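Local coordinates for protein aromatic-amino-acid aminotransferase (Burkholderia pseudomallei, PDB 4F4E) that probably transfers the amino group of aromatic amino acids such as tyrosine to 2-oxoglutarate, using pyridoxal 5'-phosphate as cofactor, at residues Y59-A71 / S329-I341. Numbering follows the deposited sequence. Where two conformers were deposited one is given.
Sequences YTNEDGKIPLLRA and SWVQELGEMRDRI
Tyr59 slots its ring between Arg340 and Met337. The Arg340 guanidinium lies flat on one face, the planes 10° apart, with Tyr59 OH over the guanidinium centre; on the opposite face Met337 CE makes a CH-pi contact, 3.8 Å from the ring centroid. A bend at chi3 (67°) turns the Arg340 guanidinium end-on, and its NH1 (2.7 Å) and NH2 (2.9 Å) both donate to Thr60 O in the guanidinium plane, NH1 on a carbonyl lone pair and NH2 nearly in line with the C=O. Ile341 CG1 touches the Tyr59 ring edge. Arg340, Met337 and Ile341 belong to the long helix 324-354 of the aminotransferase fold, which here meets the loop leading into helix 70-81; Leu69 is the N-cap of that helix. Glu333, its chain extended, aims OE2 at the helix start and takes the Arg70 backbone N-H through its syn lone pair, a nearly straight bond of 2.8 Å. The same carboxylate stacks on the Arg70 guanidinium, a long salt bridge without a directed N-H. Arg70 NH2 instead reaches Glu336 OE1 at 2.9 Å, in the guanidinium plane but tilted out of the carboxylate's. Water bridges Glu333 OE1 to Leu68 O. Leu69 CD1 meets the edge of Trp330, whose NE1 is hydrogen-bonded to Ser270 O, the residue after pyridoxal-phosphate-bearing Lys269.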
ATOM      1  N   TYR A  59      14.928  14.060  -7.154  1.00 12.69           N
ATOM      2  CA  TYR A  59      15.752  15.238  -6.913  1.00 13.17           C
ATOM      3  C   TYR A  59      16.925  14.832  -6.026  1.00 13.33           C
ATOM      4  O   TYR A  59      16.716  14.244  -4.976  1.00 13.55           O
ATOM      5  CB  TYR A  59      14.942  16.304  -6.201  1.00 13.22           C
ATOM      6  CG  TYR A  59      15.697  17.577  -5.880  1.00 13.67           C
ATOM      7  CD1 TYR A  59      16.531  17.652  -4.756  1.00 14.32           C
ATOM      8  CD2 TYR A  59      15.570  18.696  -6.665  1.00 13.67           C
ATOM      9  CE1 TYR A  59      17.197  18.812  -4.458  1.00 14.80           C
ATOM     10  CE2 TYR A  59      16.260  19.872  -6.361  1.00 13.81           C
ATOM     11  CZ  TYR A  59      17.049  19.921  -5.274  1.00 14.33           C
ATOM     12  OH  TYR A  59      17.741  21.074  -4.964  1.00 14.19           O
ATOM     13  N   THR A  60      18.136  15.115  -6.475  1.00 14.21           N
ATOM     14  CA  THR A  60      19.359  14.766  -5.704  1.00 15.16           C
ATOM     15  C   THR A  60      20.121  16.018  -5.331  1.00 17.16           C
ATOM     16  O   THR A  60      19.891  17.095  -5.910  1.00 17.71           O
ATOM     17  CB  THR A  60      20.322  13.937  -6.549  1.00 14.93           C
ATOM     18  OG1 THR A  60      20.605  14.645  -7.780  1.00 14.21           O
ATOM     19  CG2 THR A  60      19.736  12.516  -6.875  1.00 15.44           C
ATOM     20  N   ASN A  61      21.054  15.803  -4.390  1.00 19.64           N
ATOM     21  CA  ASN A  61      22.078  16.779  -3.949  1.00 21.67           C
ATOM     22  C   ASN A  61      23.395  16.546  -4.724  1.00 22.41           C
ATOM     23  O   ASN A  61      23.481  15.643  -5.584  1.00 21.92           O
ATOM     24  CB  ASN A  61      22.293  16.656  -2.411  1.00 20.14           C
ATOM     25  CG  ASN A  61      22.875  15.301  -2.019  1.00 22.67           C
ATOM     26  OD1 ASN A  61      23.428  14.588  -2.864  1.00 21.04           O
ATOM     27  ND2 ASN A  61      22.683  14.892  -0.739  1.00 23.99           N
ATOM     28  N   GLU A  62      24.439  17.290  -4.382  1.00 27.31           N
ATOM     29  CA  GLU A  62      25.614  17.314  -5.264  1.00 28.40           C
ATOM     30  C   GLU A  62      26.378  15.995  -5.204  1.00 28.62           C
ATOM     31  O   GLU A  62      27.166  15.691  -6.133  1.00 26.04           O
ATOM     32  CB  GLU A  62      26.521  18.507  -4.976  1.00 32.32           C
ATOM     33  CG  GLU A  62      25.767  19.824  -4.818  1.00 35.75           C
ATOM     34  CD  GLU A  62      26.295  20.991  -5.691  1.00 39.17           C
ATOM     35  OE1 GLU A  62      25.548  21.971  -5.916  1.00 36.80           O
ATOM     36  OE2 GLU A  62      27.433  20.927  -6.199  1.00 44.34           O
ATOM     37  N   ASP A  63      26.092  15.185  -4.163  1.00 24.79           N
ATOM     38  CA  ASP A  63      26.747  13.873  -4.033  1.00 26.10           C
ATOM     39  C   ASP A  63      25.989  12.769  -4.742  1.00 26.24           C
ATOM     40  O   ASP A  63      26.360  11.582  -4.668  1.00 26.29           O
ATOM     41  CB  ASP A  63      26.995  13.522  -2.559  1.00 25.97           C
ATOM     42  CG  ASP A  63      27.994  14.446  -1.905  1.00 29.07           C
ATOM     43  OD1 ASP A  63      28.982  14.791  -2.577  1.00 28.64           O
ATOM     44  OD2 ASP A  63      27.818  14.811  -0.716  1.00 29.96           O
ATOM     45  N   GLY A  64      24.946  13.181  -5.473  1.00 26.53           N
ATOM     46  CA  GLY A  64      24.074  12.279  -6.182  1.00 25.22           C
ATOM     47  C   GLY A  64      23.107  11.557  -5.279  1.00 24.28           C
ATOM     48  O   GLY A  64      22.559  10.520  -5.684  1.00 23.68           O
ATOM     49  N   LYS A  65      22.905  12.087  -4.073  1.00 22.66           N
ATOM     50  CA  LYS A  65      22.044  11.444  -3.049  1.00 20.89           C
ATOM     51  C   LYS A  65      20.729  12.270  -2.746  1.00 18.59           C
ATOM     52  O   LYS A  65      20.599  13.437  -3.004  1.00 19.99           O
ATOM     53  CB  LYS A  65      22.839  11.172  -1.731  1.00 22.36           C
ATOM     54  CG  LYS A  65      24.235  10.552  -1.882  1.00 23.02           C
ATOM     55  CD  LYS A  65      24.099   9.132  -2.454  1.00 24.88           C
ATOM     56  CE  LYS A  65      25.342   8.310  -2.202  1.00 27.14           C
ATOM     57  NZ  LYS A  65      25.215   7.009  -2.925  1.00 29.88           N
ATOM     58  N   ILE A  66      19.755  11.622  -2.148  1.00 17.00           N
ATOM     59  CA  ILE A  66      18.457  12.273  -1.860  1.00 15.22           C
ATOM     60  C   ILE A  66      18.481  13.035  -0.542  1.00 14.50           C
ATOM     61  O   ILE A  66      18.893  12.498   0.490  1.00 14.86           O
ATOM     62  CB  ILE A  66      17.370  11.206  -1.850  1.00 14.61           C
ATOM     63  CG1 ILE A  66      17.201  10.680  -3.265  1.00 15.17           C
ATOM     64  CG2 ILE A  66      16.040  11.743  -1.299  1.00 13.95           C
ATOM     65  CD1 ILE A  66      16.589   9.337  -3.321  1.00 15.26           C
ATOM     66  N   PRO A  67      18.058  14.287  -0.548  1.00 14.15           N
ATOM     67  CA  PRO A  67      18.059  15.031   0.677  1.00 13.88           C
ATOM     68  C   PRO A  67      16.984  14.617   1.671  1.00 13.07           C
ATOM     69  O   PRO A  67      15.865  14.238   1.290  1.00 12.20           O
ATOM     70  CB  PRO A  67      17.782  16.457   0.214  1.00 14.81           C
ATOM     71  CG  PRO A  67      16.803  16.245  -0.909  1.00 15.23           C
ATOM     72  CD  PRO A  67      17.375  15.029  -1.625  1.00 14.90           C
ATOM     73  N   LEU A  68      17.311  14.723   2.945  1.00 12.47           N
ATOM     74  CA  LEU A  68      16.280  14.635   3.984  1.00 12.36           C
ATOM     75  C   LEU A  68      15.914  16.043   4.371  1.00 12.64           C
ATOM     76  O   LEU A  68      16.762  16.782   4.948  1.00 12.84           O
ATOM     77  CB  LEU A  68      16.795  13.879   5.222  1.00 12.24           C
ATOM     78  CG  LEU A  68      15.845  13.699   6.414  1.00 12.09           C
ATOM     79  CD1 LEU A  68      14.602  12.939   6.008  1.00 12.09           C
ATOM     80  CD2 LEU A  68      16.536  13.025   7.626  1.00 12.11           C
ATOM     81  N   LEU A  69      14.657  16.434   4.116  1.00 11.95           N
ATOM     82  CA  LEU A  69      14.272  17.815   4.388  1.00 12.60           C
ATOM     83  C   LEU A  69      14.336  18.156   5.868  1.00 12.53           C
ATOM     84  O   LEU A  69      14.014  17.311   6.697  1.00 12.11           O
ATOM     85  CB  LEU A  69      12.864  18.144   3.889  1.00 13.22           C
ATOM     86  CG  LEU A  69      12.558  17.921   2.416  1.00 13.80           C
ATOM     87  CD1 LEU A  69      11.249  18.675   2.174  1.00 14.72           C
ATOM     88  CD2 LEU A  69      13.618  18.371   1.393  1.00 14.72           C
ATOM     89  N   ARG A  70      14.676  19.403   6.194  1.00 13.21           N
ATOM     90  CA  ARG A  70      14.819  19.828   7.565  1.00 14.03           C
ATOM     91  C   ARG A  70      13.505  19.671   8.343  1.00 13.81           C
ATOM     92  O   ARG A  70      13.489  19.203   9.475  1.00 13.27           O
ATOM     93  CB  ARG A  70      15.338  21.273   7.650  1.00 15.36           C
ATOM     94  CG  ARG A  70      16.699  21.441   6.990  1.00 16.44           C
ATOM     95  CD  ARG A  70      17.159  22.894   7.017  1.00 18.10           C
ATOM     96  NE  ARG A  70      16.602  23.756   5.958  1.00 17.52           N
ATOM     97  CZ  ARG A  70      17.043  23.857   4.712  1.00 18.73           C
ATOM     98  NH1 ARG A  70      18.084  23.161   4.306  1.00 19.53           N
ATOM     99  NH2 ARG A  70      16.474  24.737   3.858  1.00 20.35           N
ATOM    100  N   ALA A  71      12.390  20.045   7.711  1.00 13.21           N
ATOM    101  CA  ALA A  71      11.099  19.961   8.357  1.00 12.79           C
ATOM    102  C   ALA A  71      10.718  18.508   8.655  1.00 12.15           C
ATOM    103  O   ALA A  71      10.127  18.223   9.666  1.00 12.77           O
ATOM    104  CB  ALA A  71      10.031  20.642   7.508  1.00 12.74           C
ATOM    105  N   SER A 329       9.414  26.114   7.242  1.00 13.58           N
ATOM    106  CA  SER A 329      10.684  25.495   6.897  1.00 13.43           C
ATOM    107  C   SER A 329      10.540  24.669   5.606  1.00 12.71           C
ATOM    108  O   SER A 329      11.379  24.737   4.719  1.00 12.65           O
ATOM    109  CB  SER A 329      11.157  24.579   8.060  1.00 13.69           C
ATOM    110  OG  SER A 329      12.237  23.762   7.653  1.00 13.73           O
ATOM    111  N   TRP A 330       9.462  23.873   5.532  1.00 11.91           N
ATOM    112  CA  TRP A 330       9.153  23.112   4.321  1.00 11.29           C
ATOM    113  C   TRP A 330       9.038  24.019   3.086  1.00 11.26           C
ATOM    114  O   TRP A 330       9.656  23.749   2.040  1.00 10.99           O
ATOM    115  CB  TRP A 330       7.880  22.341   4.569  1.00 10.85           C
ATOM    116  CG  TRP A 330       7.378  21.708   3.327  1.00 10.59           C
ATOM    117  CD1 TRP A 330       8.042  20.795   2.515  1.00 10.07           C
ATOM    118  CD2 TRP A 330       6.105  21.953   2.708  1.00 10.40           C
ATOM    119  NE1 TRP A 330       7.254  20.478   1.444  1.00 10.34           N
ATOM    120  CE2 TRP A 330       6.068  21.137   1.509  1.00 10.03           C
ATOM    121  CE3 TRP A 330       4.982  22.744   3.030  1.00 10.73           C
ATOM    122  CZ2 TRP A 330       4.945  21.100   0.658  1.00 10.00           C
ATOM    123  CZ3 TRP A 330       3.868  22.708   2.159  1.00 10.45           C
ATOM    124  CH2 TRP A 330       3.856  21.909   0.999  1.00 10.07           C
ATOM    125  N   VAL A 331       8.290  25.111   3.223  1.00 11.61           N
ATOM    126  CA  VAL A 331       8.009  26.059   2.088  1.00 11.80           C
ATOM    127  C   VAL A 331       9.340  26.619   1.599  1.00 12.47           C
ATOM    128  O   VAL A 331       9.629  26.667   0.375  1.00 12.25           O
ATOM    129  CB  VAL A 331       7.016  27.183   2.502  1.00 12.07           C
ATOM    130  CG1 VAL A 331       6.988  28.287   1.471  1.00 12.24           C
ATOM    131  CG2 VAL A 331       5.625  26.600   2.670  1.00 11.63           C
ATOM    132  N   GLN A 332      10.195  26.965   2.552  1.00 13.37           N
ATOM    133  CA  GLN A 332      11.475  27.532   2.208  1.00 15.08           C
ATOM    134  C   GLN A 332      12.348  26.549   1.465  1.00 14.09           C
ATOM    135  O   GLN A 332      12.921  26.873   0.417  1.00 13.66           O
ATOM    136  CB  GLN A 332      12.187  28.030   3.467  1.00 17.60           C
ATOM    137  CG  GLN A 332      13.546  28.673   3.207  1.00 20.96           C
ATOM    138  CD  GLN A 332      14.078  29.335   4.461  1.00 23.46           C
ATOM    139  OE1 GLN A 332      14.182  30.566   4.542  1.00 33.50           O
ATOM    140  NE2 GLN A 332      14.379  28.539   5.454  1.00 25.85           N
ATOM    141  N   GLU A 333      12.437  25.335   1.997  1.00 12.90           N
ATOM    142  CA  GLU A 333      13.286  24.328   1.407  1.00 12.52           C
ATOM    143  C   GLU A 333      12.790  23.848   0.025  1.00 11.44           C
ATOM    144  O   GLU A 333      13.591  23.664  -0.884  1.00 11.34           O
ATOM    145  CB  GLU A 333      13.548  23.149   2.371  1.00 12.44           C
ATOM    146  CG  GLU A 333      14.649  22.251   1.843  1.00 13.15           C
ATOM    147  CD  GLU A 333      15.236  21.274   2.852  1.00 14.29           C
ATOM    148  OE1 GLU A 333      16.172  20.547   2.421  1.00 16.07           O
ATOM    149  OE2 GLU A 333      14.782  21.193   4.015  1.00 14.61           O
ATOM    150  N   LEU A 334      11.480  23.674  -0.126  1.00 11.01           N
ATOM    151  CA  LEU A 334      10.934  23.265  -1.386  1.00 10.73           C
ATOM    152  C   LEU A 334      11.188  24.375  -2.422  1.00 10.95           C
ATOM    153  O   LEU A 334      11.484  24.122  -3.602  1.00 10.59           O
ATOM    154  CB  LEU A 334       9.447  23.021  -1.206  1.00 10.82           C
ATOM    155  CG  LEU A 334       8.712  22.577  -2.470  1.00 10.43           C
ATOM    156  CD1 LEU A 334       9.379  21.385  -3.168  1.00 10.16           C
ATOM    157  CD2 LEU A 334       7.293  22.301  -2.052  1.00 10.72           C
ATOM    158  N   GLY A 335      11.140  25.618  -1.959  1.00 11.50           N
ATOM    159  CA  GLY A 335      11.464  26.752  -2.827  1.00 11.88           C
ATOM    160  C   GLY A 335      12.914  26.768  -3.281  1.00 12.46           C
ATOM    161  O   GLY A 335      13.214  27.122  -4.427  1.00 11.97           O
ATOM    162  N   GLU A 336      13.817  26.368  -2.381  1.00 13.20           N
ATOM    163  CA  GLU A 336      15.252  26.256  -2.720  1.00 14.14           C
ATOM    164  C   GLU A 336      15.455  25.144  -3.778  1.00 13.44           C
ATOM    165  O   GLU A 336      16.241  25.308  -4.707  1.00 12.96           O
ATOM    166  CB  GLU A 336      16.081  25.987  -1.464  1.00 15.18           C
ATOM    167  CG  GLU A 336      16.069  27.173  -0.519  1.00 17.03           C
ATOM    168  CD  GLU A 336      16.628  26.843   0.840  1.00 18.88           C
ATOM    169  OE1 GLU A 336      16.814  25.639   1.143  1.00 20.59           O
ATOM    170  OE2 GLU A 336      16.824  27.770   1.639  1.00 21.27           O
ATOM    171  N   MET A 337      14.707  24.066  -3.659  1.00 13.19           N
ATOM    172  CA  MET A 337      14.768  22.999  -4.644  1.00 13.30           C
ATOM    173  C   MET A 337      14.212  23.445  -6.014  1.00 13.40           C
ATOM    174  O   MET A 337      14.869  23.230  -7.056  1.00 13.61           O
ATOM    175  CB  MET A 337      14.062  21.745  -4.120  1.00 14.16           C
ATOM    176  CG  MET A 337      14.693  21.196  -2.858  1.00 14.97           C
ATOM    177  SD  MET A 337      13.607  20.050  -2.008  1.00 18.67           S
ATOM    178  CE  MET A 337      13.515  18.734  -3.133  1.00 14.93           C
ATOM    179  N   ARG A 338      13.041  24.093  -6.006  1.00 12.61           N
ATOM    180  CA  ARG A 338      12.499  24.723  -7.207  1.00 13.34           C
ATOM    181  C   ARG A 338      13.548  25.628  -7.853  1.00 13.26           C
ATOM    182  O   ARG A 338      13.807  25.553  -9.047  1.00 12.96           O
ATOM    183  CB  ARG A 338      11.247  25.539  -6.883  1.00 13.87           C
ATOM    184  CG  ARG A 338      10.615  26.225  -8.071  1.00 15.31           C
ATOM    185  CD  ARG A 338       9.320  26.924  -7.682  1.00 17.11           C
ATOM    186  NE  ARG A 338       9.484  27.964  -6.666  1.00 19.00           N
ATOM    187  CZ  ARG A 338       9.043  27.895  -5.390  1.00 20.81           C
ATOM    188  NH1 ARG A 338       8.418  26.815  -4.857  1.00 20.38           N
ATOM    189  NH2 ARG A 338       9.204  28.957  -4.632  1.00 20.78           N
ATOM    190  N   ASP A 339      14.138  26.497  -7.050  1.00 13.28           N
ATOM    191  CA  ASP A 339      15.057  27.496  -7.591  1.00 14.34           C
ATOM    192  C   ASP A 339      16.362  26.871  -8.076  1.00 13.64           C
ATOM    193  O   ASP A 339      16.970  27.390  -9.026  1.00 13.66           O
ATOM    194  CB  ASP A 339      15.339  28.557  -6.538  1.00 15.11           C
ATOM    195  CG  ASP A 339      14.135  29.524  -6.300  1.00 16.49           C
ATOM    196  OD1 ASP A 339      13.158  29.620  -7.073  1.00 16.90           O
ATOM    197  OD2 ASP A 339      14.243  30.223  -5.314  1.00 18.18           O
ATOM    198  N   ARG A 340      16.830  25.797  -7.432  1.00 12.99           N
ATOM    199  CA  ARG A 340      18.079  25.161  -7.896  0.50 13.12           C
ATOM    200  C   ARG A 340      17.868  24.548  -9.267  1.00 12.99           C
ATOM    201  O   ARG A 340      18.705  24.689 -10.136  1.00 13.46           O
ATOM    202  CB  ARG A 340      18.637  24.104  -6.950  0.50 12.79           C
ATOM    203  CG  ARG A 340      20.079  23.778  -7.313  0.50 12.92           C
ATOM    204  CD  ARG A 340      20.496  22.419  -6.830  0.50 12.74           C
ATOM    205  NE  ARG A 340      19.794  21.355  -7.524  0.50 12.36           N
ATOM    206  CZ  ARG A 340      19.853  20.091  -7.153  0.50 12.22           C
ATOM    207  NH1 ARG A 340      20.584  19.749  -6.076  0.50 11.88           N
ATOM    208  NH2 ARG A 340      19.196  19.182  -7.849  0.50 11.88           N
ATOM    209  N   ILE A 341      16.726  23.907  -9.482  1.00 12.30           N
ATOM    210  CA  ILE A 341      16.410  23.372 -10.799  1.00 11.93           C
ATOM    211  C   ILE A 341      16.429  24.455 -11.863  1.00 12.24           C
ATOM    212  O   ILE A 341      16.963  24.257 -12.942  1.00 11.76           O
ATOM    213  CB  ILE A 341      15.063  22.598 -10.818  1.00 11.38           C
ATOM    214  CG1 ILE A 341      15.132  21.341  -9.939  1.00 11.44           C
ATOM    215  CG2 ILE A 341      14.661  22.260 -12.265  1.00 11.20           C
ATOM    216  CD1 ILE A 341      13.717  20.754  -9.664  1.00 11.19           C
TER
HETATM  217  O   HOH W   1      17.790  19.173   4.146  1.00 18.53           O
HETATM  218  O   HOH W   2      14.050  25.537   5.567  1.00 19.35           O
HETATM  219  O   HOH W   3      14.615  24.766   8.419  1.00 26.33           O
HETATM  220  O   HOH W   4      12.462  21.689   5.351  1.00 12.67           O